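VESB protease (Vibrio cholerae, PDB 4LK4) is a secreted protease of the trypsin (S1) family that probably cleaves peptide bonds as a serine endopeptidase. Local coordinates at residues A[23-28]-A[138-143]; A[72-77]-A[152-157]; A[287-292]-A[325-330]; A[291-296]-A[314-319]. The protein carries 1 engineered substitution. All coordinates share one frame; numbering follows the deposited sequence.

Contact 1 (A[23-28]-A[138-143]); sequences PSIVAL and AGWGIT
Trp140 reaches across to Ile25 and Ala27 where the two beta-barrels of the trypsin fold meet. Segment 23-28 enters strand 25-30 of one barrel. Segment 138-143 leaves strand 134-139 of the other. From CB the Trp140 chain sets CG anti to its own carbonyl carbon (chi1 -71°), and the indole extends toward the first barrel. On the pyrrole side, NE1 donates a hydrogen bond to Tyr73 O and a weak one to Pro153 O. These bonds tie down the polar corner of a buried ring. On the benzene side, CZ3 lies 3.7 Å from Ala27 CB. It also comes 4.0 Å from Val26 O, which sits at the ring edge, near its plane. At the far end, CH2 packs 3.7 Å from Ala27 CB and 4.2 Å from Ile25 CG1. Both carbons approach the indole obliquely. The backbone N of Trp140 donates to Asp198 OD2. By sequence, Asp198 is the aspartate of the GDSGG motif of trypsin-like proteases, next to the position of the catalytic serine. Beyond the indole, Ile25 makes a second contact. Its CG1 is anti to the backbone N (chi1 -165°), and its CD1 packs 4.3 Å from Ala138 CB.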
loop_
_atom_site.group_PDB
_atom_site.type_symbol
_atom_site.label_atom_id
_atom_site.label_comp_id
_atom_site.label_asym_id
_atom_site.label_seq_id
_atom_site.Cartn_x
_atom_site.Cartn_y
_atom_site.Cartn_z
ATOM N N PRO A 23 -18.135 6.958 0.188
ATOM C CA PRO A 23 -17.448 8.249 0.144
ATOM C C PRO A 23 -15.939 8.111 0.308
ATOM O O PRO A 23 -15.196 9.018 -0.103
ATOM C CB PRO A 23 -18.088 9.036 1.288
ATOM C CG PRO A 23 -18.562 7.998 2.256
ATOM C CD PRO A 23 -18.846 6.747 1.465
ATOM N N SER A 24 -15.483 6.972 0.838
ATOM C CA SER A 24 -14.055 6.753 1.060
ATOM C C SER A 24 -13.343 5.969 -0.043
ATOM O O SER A 24 -12.165 5.668 0.084
ATOM C CB SER A 24 -13.836 6.066 2.419
ATOM O OG SER A 24 -14.192 6.914 3.520
ATOM N N ILE A 25 -14.030 5.623 -1.125
ATOM C CA ILE A 25 -13.381 4.912 -2.235
ATOM C C ILE A 25 -12.344 5.808 -2.904
ATOM O O ILE A 25 -12.449 7.037 -2.875
ATOM C CB ILE A 25 -14.402 4.512 -3.303
ATOM C CG1 ILE A 25 -13.860 3.481 -4.277
ATOM C CG2 ILE A 25 -14.820 5.729 -4.119
ATOM C CD1 ILE A 25 -13.550 2.141 -3.659
ATOM N N VAL A 26 -11.352 5.209 -3.533
ATOM C CA VAL A 26 -10.359 5.999 -4.247
ATOM C C VAL A 26 -10.019 5.396 -5.607
ATOM O O VAL A 26 -9.800 4.182 -5.716
ATOM C CB VAL A 26 -9.062 6.083 -3.432
ATOM C CG1 VAL A 26 -8.051 6.956 -4.140
ATOM C CG2 VAL A 26 -9.365 6.574 -2.022
ATOM N N ALA A 27 -9.986 6.248 -6.632
ATOM C CA ALA A 27 -9.469 5.865 -7.931
ATOM C C ALA A 27 -8.038 6.349 -8.072
ATOM O O ALA A 27 -7.711 7.506 -7.790
ATOM C CB ALA A 27 -10.316 6.446 -9.016
ATOM N N LEU A 28 -7.181 5.449 -8.501
ATOM C CA LEU A 28 -5.795 5.794 -8.788
ATOM C C LEU A 28 -5.666 6.047 -10.285
ATOM O O LEU A 28 -6.026 5.197 -11.109
ATOM C CB LEU A 28 -4.859 4.670 -8.338
ATOM C CG LEU A 28 -4.899 4.365 -6.842
ATOM C CD1 LEU A 28 -3.855 3.306 -6.549
ATOM C CD2 LEU A 28 -4.616 5.601 -6.017
ATOM N N ALA A 138 -15.734 -3.203 -4.151
ATOM C CA ALA A 138 -16.109 -2.035 -4.935
ATOM C C ALA A 138 -14.965 -1.605 -5.829
ATOM O O ALA A 138 -13.803 -1.690 -5.455
ATOM C CB ALA A 138 -16.546 -0.892 -4.035
ATOM N N GLY A 139 -15.308 -1.163 -7.029
ATOM C CA GLY A 139 -14.325 -0.653 -7.952
ATOM C C GLY A 139 -14.889 -0.568 -9.345
ATOM O O GLY A 139 -16.057 -0.919 -9.572
ATOM N N TRP A 140 -14.034 -0.156 -10.281
ATOM C CA TRP A 140 -14.437 0.057 -11.663
ATOM C C TRP A 140 -14.329 -1.202 -12.567
ATOM O O TRP A 140 -15.062 -1.348 -13.597
ATOM C CB TRP A 140 -13.726 1.278 -12.226
ATOM C CG TRP A 140 -14.263 2.578 -11.623
ATOM C CD1 TRP A 140 -15.232 3.405 -12.153
ATOM C CD2 TRP A 140 -13.834 3.204 -10.409
ATOM N NE1 TRP A 140 -15.445 4.476 -11.316
ATOM C CE2 TRP A 140 -14.598 4.378 -10.246
ATOM C CE3 TRP A 140 -12.900 2.868 -9.423
ATOM C CZ2 TRP A 140 -14.447 5.226 -9.145
ATOM C CZ3 TRP A 140 -12.751 3.727 -8.317
ATOM C CH2 TRP A 140 -13.515 4.884 -8.195
ATOM N N GLY A 141 -13.556 -2.179 -12.146
ATOM C CA GLY A 141 -13.436 -3.406 -12.961
ATOM C C GLY A 141 -14.564 -4.447 -12.962
ATOM O O GLY A 141 -14.478 -5.433 -13.714
ATOM N N ILE A 142 -15.602 -4.293 -12.135
ATOM C CA ILE A 142 -16.396 -5.470 -11.748
ATOM C C ILE A 142 -17.260 -6.027 -12.887
ATOM O O ILE A 142 -17.947 -5.281 -13.554
ATOM C CB ILE A 142 -17.188 -5.219 -10.461
ATOM C CG1 ILE A 142 -16.181 -4.864 -9.345
ATOM C CG2 ILE A 142 -18.009 -6.457 -10.090
ATOM C CD1 ILE A 142 -16.793 -4.398 -8.052
ATOM N N THR A 143 -17.198 -7.352 -13.069
ATOM C CA THR A 143 -17.582 -8.054 -14.316
ATOM C C THR A 143 -18.397 -9.346 -14.063
ATOM O O THR A 143 -17.885 -10.353 -13.563
ATOM C CB THR A 143 -16.302 -8.371 -15.180
ATOM O OG1 THR A 143 -15.716 -7.153 -15.626
ATOM C CG2 THR A 143 -16.615 -9.203 -16.417
#

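Contact 2 (A[72-77]-A[152-157]); sequences AYDLNN and TPILQE
The Tyr73 ring meets two aliphatic side chains of segment 152-157, both obliquely. Near the root of the ring, CD1 lies 3.8 Å from Leu155 CB. Near its end, CZ is 3.8 Å from Ile154 CG2. The same methyl comes 3.6 Å from Tyr73 OH, which is hydrogen-bonded to Ala17 O. A second flat group is the Asp74 carboxylate. With CG anti to the backbone N (chi1 175°), the carboxylate carbon lies 4.0 Å from Ile154 CD1. Asp74 OD1 also lies 3.8 Å from Pro153 CB, the two side chains side by side and pointing the same way. OD1 accepts the backbone N of Asn76 from above the carboxylate plane, which makes an Asx turn. It overlaps a type I beta turn from Asp74 to Asn77. Between the segments, Asp74 and Ile154 form a single beta bridge. Leu155 N donates to Tyr73 O at 3.0 Å, and Leu75 N to Pro153 O at 2.7 Å, the latter nearly straight (171°). The contact holds the loop after strand 66-70 against the approach to strand 156-162, within the trypsin-like domain. The two acceptors, Tyr73 O and Pro153 O, stand only 3.2 Å apart. Their mutual repulsion is probably offset by the N-H groups that each receives.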
loop_
_atom_site.group_PDB
_atom_site.type_symbol
_atom_site.label_atom_id
_atom_site.label_comp_id
_atom_site.label_asym_id
_atom_site.label_seq_id
_atom_site.Cartn_x
_atom_site.Cartn_y
_atom_site.Cartn_z
ATOM N N ALA A 72 -14.292 9.404 -5.630
ATOM C CA ALA A 72 -14.604 9.326 -7.068
ATOM C C ALA A 72 -15.846 8.466 -7.228
ATOM O O ALA A 72 -16.084 7.591 -6.405
ATOM C CB ALA A 72 -13.419 8.708 -7.829
ATOM N N TYR A 73 -16.630 8.714 -8.266
ATOM C CA TYR A 73 -17.765 7.860 -8.579
ATOM C C TYR A 73 -17.949 7.689 -10.086
ATOM O O TYR A 73 -17.754 6.604 -10.606
ATOM C CB TYR A 73 -19.021 8.397 -7.927
ATOM C CG TYR A 73 -20.220 7.591 -8.283
ATOM C CD1 TYR A 73 -20.455 6.382 -7.654
ATOM C CD2 TYR A 73 -21.093 8.003 -9.267
ATOM C CE1 TYR A 73 -21.554 5.624 -7.977
ATOM C CE2 TYR A 73 -22.184 7.230 -9.630
ATOM C CZ TYR A 73 -22.408 6.048 -8.967
ATOM O OH TYR A 73 -23.474 5.252 -9.279
ATOM N N ASP A 74 -18.328 8.745 -10.784
ATOM C CA ASP A 74 -18.358 8.768 -12.270
ATOM C C ASP A 74 -17.038 9.372 -12.708
ATOM O O ASP A 74 -16.806 10.582 -12.542
ATOM C CB ASP A 74 -19.499 9.626 -12.768
ATOM C CG ASP A 74 -19.531 9.793 -14.303
ATOM O OD1 ASP A 74 -18.540 9.392 -14.964
ATOM O OD2 ASP A 74 -20.569 10.367 -14.814
ATOM N N LEU A 75 -16.154 8.547 -13.257
ATOM C CA LEU A 75 -14.808 9.048 -13.551
ATOM C C LEU A 75 -14.804 10.193 -14.571
ATOM O O LEU A 75 -13.860 10.965 -14.598
ATOM C CB LEU A 75 -13.863 7.916 -13.981
ATOM C CG LEU A 75 -13.625 6.856 -12.902
ATOM C CD1 LEU A 75 -13.084 5.595 -13.490
ATOM C CD2 LEU A 75 -12.671 7.333 -11.857
ATOM N N ASN A 76 -15.850 10.303 -15.385
ATOM C CA ASN A 76 -15.977 11.399 -16.336
ATOM C C ASN A 76 -16.489 12.723 -15.747
ATOM O O ASN A 76 -16.660 13.705 -16.478
ATOM C CB ASN A 76 -16.902 10.979 -17.480
ATOM C CG ASN A 76 -16.171 10.345 -18.627
ATOM O OD1 ASN A 76 -14.968 10.510 -18.788
ATOM N ND2 ASN A 76 -16.897 9.617 -19.437
ATOM N N ASN A 77 -16.766 12.741 -14.451
ATOM C CA ASN A 77 -17.315 13.907 -13.814
ATOM C C ASN A 77 -16.285 14.455 -12.858
ATOM O O ASN A 77 -16.235 14.031 -11.695
ATOM C CB ASN A 77 -18.585 13.510 -13.062
ATOM C CG ASN A 77 -19.309 14.706 -12.418
ATOM O OD1 ASN A 77 -18.716 15.756 -12.147
ATOM N ND2 ASN A 77 -20.600 14.534 -12.170
ATOM N N THR A 152 -16.415 0.617 -17.630
ATOM C CA THR A 152 -17.336 1.719 -17.410
ATOM C C THR A 152 -16.815 2.789 -16.469
ATOM O O THR A 152 -16.107 2.476 -15.534
ATOM C CB THR A 152 -18.623 1.112 -16.841
ATOM O OG1 THR A 152 -19.416 0.727 -17.956
ATOM C CG2 THR A 152 -19.407 2.000 -16.013
ATOM N N PRO A 153 -17.257 4.042 -16.645
ATOM C CA PRO A 153 -16.719 5.081 -15.790
ATOM C C PRO A 153 -17.342 5.142 -14.410
ATOM O O PRO A 153 -16.931 5.954 -13.592
ATOM C CB PRO A 153 -16.982 6.360 -16.592
ATOM C CG PRO A 153 -18.144 6.042 -17.442
ATOM C CD PRO A 153 -18.202 4.570 -17.641
ATOM N N ILE A 154 -18.304 4.275 -14.155
ATOM C CA ILE A 154 -19.132 4.312 -12.948
ATOM C C ILE A 154 -18.660 3.244 -11.943
ATOM O O ILE A 154 -18.452 2.060 -12.282
ATOM C CB ILE A 154 -20.612 4.048 -13.313
ATOM C CG1 ILE A 154 -21.074 4.986 -14.431
ATOM C CG2 ILE A 154 -21.556 4.137 -12.106
ATOM C CD1 ILE A 154 -21.477 6.365 -13.980
ATOM N N LEU A 155 -18.523 3.667 -10.699
ATOM C CA LEU A 155 -18.146 2.762 -9.627
ATOM C C LEU A 155 -19.149 1.616 -9.506
ATOM O O LEU A 155 -20.341 1.833 -9.420
ATOM C CB LEU A 155 -18.039 3.550 -8.317
ATOM C CG LEU A 155 -17.674 2.777 -7.056
ATOM C CD1 LEU A 155 -16.263 2.210 -7.159
ATOM C CD2 LEU A 155 -17.823 3.672 -5.842
ATOM N N GLN A 156 -18.645 0.396 -9.559
ATOM C CA GLN A 156 -19.445 -0.794 -9.355
ATOM C C GLN A 156 -19.235 -1.418 -7.963
ATOM O O GLN A 156 -18.205 -1.217 -7.308
ATOM C CB GLN A 156 -19.054 -1.862 -10.347
ATOM C CG GLN A 156 -19.024 -1.461 -11.808
ATOM C CD GLN A 156 -20.410 -1.270 -12.303
ATOM O OE1 GLN A 156 -21.213 -2.211 -12.348
ATOM N NE2 GLN A 156 -20.749 -0.033 -12.569
ATOM N N GLU A 157 -20.211 -2.208 -7.533
ATOM C CA GLU A 157 -20.074 -3.022 -6.346
ATOM C C GLU A 157 -20.623 -4.415 -6.617
ATOM O O GLU A 157 -21.355 -4.611 -7.566
ATOM C CB GLU A 157 -20.745 -2.365 -5.133
ATOM C CG GLU A 157 -22.171 -1.875 -5.345
ATOM C CD GLU A 157 -22.856 -1.418 -4.063
ATOM O OE1 GLU A 157 -22.316 -1.709 -2.981
ATOM O OE2 GLU A 157 -23.932 -0.777 -4.111
#

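Contact 3 (A[287-292]-A[325-330]); sequences SLPADF and YQYDFE
The CA atoms of Leu288 and Tyr327, 7.3 Å apart, are the nearest across the segments, so segment 287-292 lies over strand 325-330 through side chains. The loop folds back on itself, with Phe292 N donating to Pro289 O. Leu288 sets its two methyls over the strand, both near Asp328 O. CD1 sits over the centre of one face of the Phe292 ring, 3.5 Å above its plane, and is 3.9 Å from Phe329 CB. CD2 lies 4.1 Å from Tyr327 CD1. Pro289 CG meets the next ring carbon, Tyr327 CE1, at 3.7 Å. With CG anti to the backbone N (chi1 178°), Phe292 puts its CB over a face of Tyr327 and turns its ring edge to the same ring, an offset edge-to-face pair with planes at 78°. The Phe292 and Phe329 rings meet obliquely, with centroids 5.7 Å apart. Phe292, Tyr327 and Phe329 form an aromatic cluster in the Ig-like domain. It packs the loop before strand 292-297 against strand 324-335, and Phe268 adds an edge-to-face partner to Phe329. The other end is polar. Asp291 OD2 lies 2.7 Å from Tyr327 OH, with the carboxylate and ring planes 38° apart. The same oxygen meets the edge of Tyr325, 3.8 Å from CE2. Arg323 makes a long, weak ion pair with it and a cation-pi contact with Tyr325.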
loop_
_atom_site.group_PDB
_atom_site.type_symbol
_atom_site.label_atom_id
_atom_site.label_comp_id
_atom_site.label_asym_id
_atom_site.label_seq_id
_atom_site.Cartn_x
_atom_site.Cartn_y
_atom_site.Cartn_z
ATOM N N SER A 287 24.165 -3.608 11.703
ATOM C CA SER A 287 23.767 -4.953 11.292
ATOM C C SER A 287 24.114 -5.315 9.836
ATOM O O SER A 287 24.159 -6.496 9.513
ATOM C CB SER A 287 22.262 -5.154 11.520
ATOM O OG SER A 287 21.511 -4.402 10.576
ATOM N N LEU A 288 24.345 -4.330 8.965
ATOM C CA LEU A 288 24.608 -4.612 7.547
ATOM C C LEU A 288 26.076 -4.940 7.275
ATOM O O LEU A 288 26.950 -4.562 8.073
ATOM C CB LEU A 288 24.164 -3.429 6.688
ATOM C CG LEU A 288 22.648 -3.229 6.679
ATOM C CD1 LEU A 288 22.296 -1.938 5.959
ATOM C CD2 LEU A 288 21.952 -4.435 6.052
ATOM N N PRO A 289 26.363 -5.648 6.152
ATOM C CA PRO A 289 27.756 -6.077 5.898
ATOM C C PRO A 289 28.731 -4.959 5.507
ATOM O O PRO A 289 28.375 -3.763 5.499
ATOM C CB PRO A 289 27.638 -7.101 4.751
ATOM C CG PRO A 289 26.200 -7.234 4.421
ATOM C CD PRO A 289 25.406 -6.219 5.185
ATOM N N ALA A 290 29.949 -5.384 5.180
ATOM C CA ALA A 290 31.036 -4.500 4.769
ATOM C C ALA A 290 30.807 -3.854 3.409
ATOM O O ALA A 290 31.282 -2.756 3.170
ATOM C CB ALA A 290 32.339 -5.268 4.753
ATOM N N ASP A 291 30.095 -4.543 2.521
ATOM C CA ASP A 291 29.650 -3.949 1.258
ATOM C C ASP A 291 28.932 -2.615 1.464
ATOM O O ASP A 291 29.037 -1.702 0.647
ATOM C CB ASP A 291 28.640 -4.866 0.564
ATOM C CG ASP A 291 29.223 -6.194 0.151
ATOM O OD1 ASP A 291 30.421 -6.252 -0.171
ATOM O OD2 ASP A 291 28.457 -7.181 0.131
ATOM N N PHE A 292 28.151 -2.530 2.533
ATOM C CA PHE A 292 27.315 -1.371 2.770
ATOM C C PHE A 292 28.083 -0.371 3.606
ATOM O O PHE A 292 28.884 -0.750 4.429
ATOM C CB PHE A 292 26.034 -1.804 3.467
ATOM C CG PHE A 292 25.118 -0.680 3.801
ATOM C CD1 PHE A 292 25.263 0.014 4.992
ATOM C CD2 PHE A 292 24.097 -0.322 2.934
ATOM C CE1 PHE A 292 24.416 1.059 5.308
ATOM C CE2 PHE A 292 23.240 0.717 3.245
ATOM C CZ PHE A 292 23.403 1.409 4.434
ATOM N N TYR A 325 22.054 -7.312 -4.897
ATOM C CA TYR A 325 22.260 -6.642 -3.632
ATOM C C TYR A 325 20.928 -6.066 -3.197
ATOM O O TYR A 325 20.257 -5.391 -3.967
ATOM C CB TYR A 325 23.299 -5.518 -3.767
ATOM C CG TYR A 325 24.697 -6.004 -4.048
ATOM C CD1 TYR A 325 25.076 -6.422 -5.329
ATOM C CD2 TYR A 325 25.660 -6.034 -3.038
ATOM C CE1 TYR A 325 26.369 -6.859 -5.583
ATOM C CE2 TYR A 325 26.958 -6.465 -3.292
ATOM C CZ TYR A 325 27.300 -6.878 -4.560
ATOM O OH TYR A 325 28.573 -7.312 -4.802
ATOM N N GLN A 326 20.546 -6.359 -1.960
ATOM C CA GLN A 326 19.359 -5.789 -1.375
ATOM C C GLN A 326 19.578 -5.559 0.095
ATOM O O GLN A 326 19.540 -6.504 0.889
ATOM C CB GLN A 326 18.163 -6.715 -1.562
ATOM C CG GLN A 326 16.843 -6.049 -1.196
ATOM C CD GLN A 326 15.671 -6.984 -1.357
ATOM O OE1 GLN A 326 14.947 -6.925 -2.358
ATOM N NE2 GLN A 326 15.483 -7.865 -0.387
ATOM N N TYR A 327 19.798 -4.299 0.461
ATOM C CA TYR A 327 20.047 -3.952 1.858
ATOM C C TYR A 327 18.969 -3.048 2.422
ATOM O O TYR A 327 18.690 -1.991 1.875
ATOM C CB TYR A 327 21.408 -3.275 2.038
ATOM C CG TYR A 327 22.582 -4.111 1.636
ATOM C CD1 TYR A 327 22.759 -5.390 2.149
ATOM C CD2 TYR A 327 23.547 -3.615 0.770
ATOM C CE1 TYR A 327 23.874 -6.155 1.799
ATOM C CE2 TYR A 327 24.649 -4.374 0.416
ATOM C CZ TYR A 327 24.804 -5.644 0.922
ATOM O OH TYR A 327 25.906 -6.393 0.560
ATOM N N ASP A 328 18.426 -3.472 3.552
ATOM C CA ASP A 328 17.425 -2.739 4.296
ATOM C C ASP A 328 18.006 -2.133 5.547
ATOM O O ASP A 328 18.683 -2.802 6.313
ATOM C CB ASP A 328 16.309 -3.701 4.682
ATOM C CG ASP A 328 15.539 -4.196 3.466
ATOM O OD1 ASP A 328 15.777 -3.631 2.375
ATOM O OD2 ASP A 328 14.704 -5.120 3.577
ATOM N N PHE A 329 17.740 -0.859 5.755
ATOM C CA PHE A 329 18.186 -0.182 6.960
ATOM C C PHE A 329 17.063 0.681 7.527
ATOM O O PHE A 329 16.164 1.123 6.813
ATOM C CB PHE A 329 19.424 0.668 6.680
ATOM C CG PHE A 329 19.221 1.663 5.587
ATOM C CD1 PHE A 329 19.398 1.301 4.269
ATOM C CD2 PHE A 329 18.819 2.953 5.880
ATOM C CE1 PHE A 329 19.189 2.214 3.256
ATOM C CE2 PHE A 329 18.620 3.874 4.882
ATOM C CZ PHE A 329 18.797 3.502 3.561
ATOM N N GLU A 330 17.169 0.940 8.814
ATOM C CA GLU A 330 16.112 1.477 9.612
ATOM C C GLU A 330 16.642 2.680 10.381
ATOM O O GLU A 330 17.699 2.597 11.033
ATOM C CB GLU A 330 15.695 0.383 10.589
ATOM C CG GLU A 330 14.381 0.600 11.293
ATOM C CD GLU A 330 13.672 -0.723 11.622
ATOM O OE1 GLU A 330 13.738 -1.159 12.794
ATOM O OE2 GLU A 330 13.056 -1.331 10.704
#

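Contact 4 (A[291-296]-A[314-319]); sequences DFSVLS and EVAVDA
Glu314 O is gripped by two successive backbone N-H groups. Leu295 N reaches it at 2.8 Å in a weak, bent bond. Ser296 N donates to Glu314 O at 3.2 Å, in the carbonyl plane and on a lone pair. With both residues facing Glu314, the register shifts by one: this is a classic beta bulge. The same pair is closed by Glu314 N, which donates to Ser296 O at 2.7 Å, almost straight at 174°. Away from the bulge the ladder is regular. Ser293 and Ala316 form a hydrogen-bonded pair, with Ala316 N to Ser293 O at 2.9 Å and Ser293 N to Ala316 O at 3.1 Å. Asp318 N donates to Asp291 O at 3.0 Å. Strands 292-294 and 314-319 run antiparallel, their directions 153° apart. Strand 292-297 is an outermost strand of the sheet within this chain, and 310-319 is its neighbour in the Ig-like domain. On one face, Phe292 CZ packs 3.8 Å from Val315 CG1. Val317 on this face continues the packing onto Tyr325 and Tyr327. Leu295, in the bulge, points toward the neighbouring strand, with CG 3.8 Å from Ala316 CB. Ala316, Ser293 and Glu314 lie on the face away from Phe292. The Glu314 CG is anti to the backbone N (chi1 -158°), and the chain beyond CG is extended. The carboxylate passes OE1 by the CB atoms of Ser296 and Leu295. OE2 accepts a weak hydrogen bond from Ser265 OG.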
loop_
_atom_site.group_PDB
_atom_site.type_symbol
_atom_site.label_atom_id
_atom_site.label_comp_id
_atom_site.label_asym_id
_atom_site.label_seq_id
_atom_site.Cartn_x
_atom_site.Cartn_y
_atom_site.Cartn_z
ATOM N N ASP A 291 30.095 -4.543 2.521
ATOM C CA ASP A 291 29.650 -3.949 1.258
ATOM C C ASP A 291 28.932 -2.615 1.464
ATOM O O ASP A 291 29.037 -1.702 0.647
ATOM C CB ASP A 291 28.640 -4.866 0.564
ATOM C CG ASP A 291 29.223 -6.194 0.151
ATOM O OD1 ASP A 291 30.421 -6.252 -0.171
ATOM O OD2 ASP A 291 28.457 -7.181 0.131
ATOM N N PHE A 292 28.151 -2.530 2.533
ATOM C CA PHE A 292 27.315 -1.371 2.770
ATOM C C PHE A 292 28.083 -0.371 3.606
ATOM O O PHE A 292 28.884 -0.750 4.429
ATOM C CB PHE A 292 26.034 -1.804 3.467
ATOM C CG PHE A 292 25.118 -0.680 3.801
ATOM C CD1 PHE A 292 25.263 0.014 4.992
ATOM C CD2 PHE A 292 24.097 -0.322 2.934
ATOM C CE1 PHE A 292 24.416 1.059 5.308
ATOM C CE2 PHE A 292 23.240 0.717 3.245
ATOM C CZ PHE A 292 23.403 1.409 4.434
ATOM N N SER A 293 27.856 0.907 3.356
ATOM C CA SER A 293 28.534 1.964 4.082
ATOM C C SER A 293 27.676 3.229 4.052
ATOM O O SER A 293 26.848 3.400 3.162
ATOM C CB SER A 293 29.944 2.206 3.505
ATOM O OG SER A 293 29.965 2.301 2.075
ATOM N N VAL A 294 27.853 4.088 5.050
ATOM C CA VAL A 294 27.154 5.365 5.133
ATOM C C VAL A 294 28.126 6.483 4.804
ATOM O O VAL A 294 28.977 6.803 5.603
ATOM C CB VAL A 294 26.613 5.615 6.555
ATOM C CG1 VAL A 294 25.918 6.974 6.646
ATOM C CG2 VAL A 294 25.678 4.495 6.956
ATOM N N LEU A 295 28.003 7.098 3.641
ATOM C CA LEU A 295 28.919 8.178 3.289
ATOM C C LEU A 295 28.640 9.448 4.071
ATOM O O LEU A 295 29.538 10.215 4.345
ATOM C CB LEU A 295 28.828 8.482 1.800
ATOM C CG LEU A 295 29.068 7.279 0.891
ATOM C CD1 LEU A 295 29.215 7.744 -0.548
ATOM C CD2 LEU A 295 30.291 6.486 1.336
ATOM N N SER A 296 27.387 9.663 4.424
ATOM C CA SER A 296 26.953 10.908 5.032
ATOM C C SER A 296 25.644 10.617 5.752
ATOM O O SER A 296 24.768 10.002 5.176
ATOM C CB SER A 296 26.714 11.956 3.942
ATOM O OG SER A 296 26.723 13.264 4.489
ATOM N N GLU A 314 23.157 9.459 3.105
ATOM C CA GLU A 314 23.716 9.081 1.802
ATOM C C GLU A 314 24.487 7.775 1.962
ATOM O O GLU A 314 25.486 7.716 2.674
ATOM C CB GLU A 314 24.586 10.201 1.258
ATOM C CG GLU A 314 24.790 10.194 -0.252
ATOM C CD GLU A 314 25.976 11.070 -0.708
ATOM O OE1 GLU A 314 26.755 11.623 0.135
ATOM O OE2 GLU A 314 26.141 11.196 -1.936
ATOM N N VAL A 315 23.986 6.714 1.337
ATOM C CA VAL A 315 24.536 5.387 1.545
ATOM C C VAL A 315 25.171 4.869 0.296
ATOM O O VAL A 315 24.879 5.336 -0.789
ATOM C CB VAL A 315 23.475 4.375 2.016
ATOM C CG1 VAL A 315 22.753 4.927 3.229
ATOM C CG2 VAL A 315 22.495 4.018 0.914
ATOM N N ALA A 316 26.033 3.883 0.473
ATOM C CA ALA A 316 26.747 3.305 -0.638
ATOM C C ALA A 316 26.864 1.793 -0.550
ATOM O O ALA A 316 26.760 1.202 0.519
ATOM C CB ALA A 316 28.128 3.938 -0.762
ATOM N N VAL A 317 27.079 1.188 -1.711
ATOM C CA VAL A 317 27.319 -0.233 -1.833
ATOM C C VAL A 317 28.494 -0.415 -2.768
ATOM O O VAL A 317 28.472 0.065 -3.899
ATOM C CB VAL A 317 26.102 -0.980 -2.412
ATOM C CG1 VAL A 317 26.467 -2.427 -2.728
ATOM C CG2 VAL A 317 24.941 -0.923 -1.439
ATOM N N ASP A 318 29.512 -1.112 -2.279
ATOM C CA ASP A 318 30.686 -1.455 -3.063
ATOM C C ASP A 318 30.397 -2.834 -3.631
ATOM O O ASP A 318 30.646 -3.852 -2.987
ATOM C CB ASP A 318 31.942 -1.454 -2.173
ATOM C CG ASP A 318 33.240 -1.593 -2.963
ATOM O OD1 ASP A 318 33.245 -1.298 -4.181
ATOM O OD2 ASP A 318 34.268 -1.974 -2.358
ATOM N N ALA A 319 29.807 -2.854 -4.819
ATOM C CA ALA A 319 29.469 -4.101 -5.483
ATOM C C ALA A 319 30.684 -4.606 -6.229
ATOM O O ALA A 319 31.062 -4.054 -7.271
ATOM C CB ALA A 319 28.316 -3.897 -6.443
#

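The four contacts form two pairs, one in each domain. Contacts 1 and 2 lie in the trypsin-like domain, with centres about 8 Å apart. Trp140 of contact 1 reaches into contact 2, and Gly139 O lies 2.9 Å from Gln156 N, a probable hydrogen bond between neighbouring strands. Trp140 N also meets Asp198, by sequence the aspartate of the GDSGG motif, beside the catalytic serine position. Contacts 3 and 4 lie in the Ig-like domain, again with centres about 8 Å apart, and share Asp291 and Phe292. Tyr327 CD2 packs 3.8 Å from Val317 CG2. The two pairs do not touch: the nearest atoms of contacts 1 and 3 are about 22 Å apart.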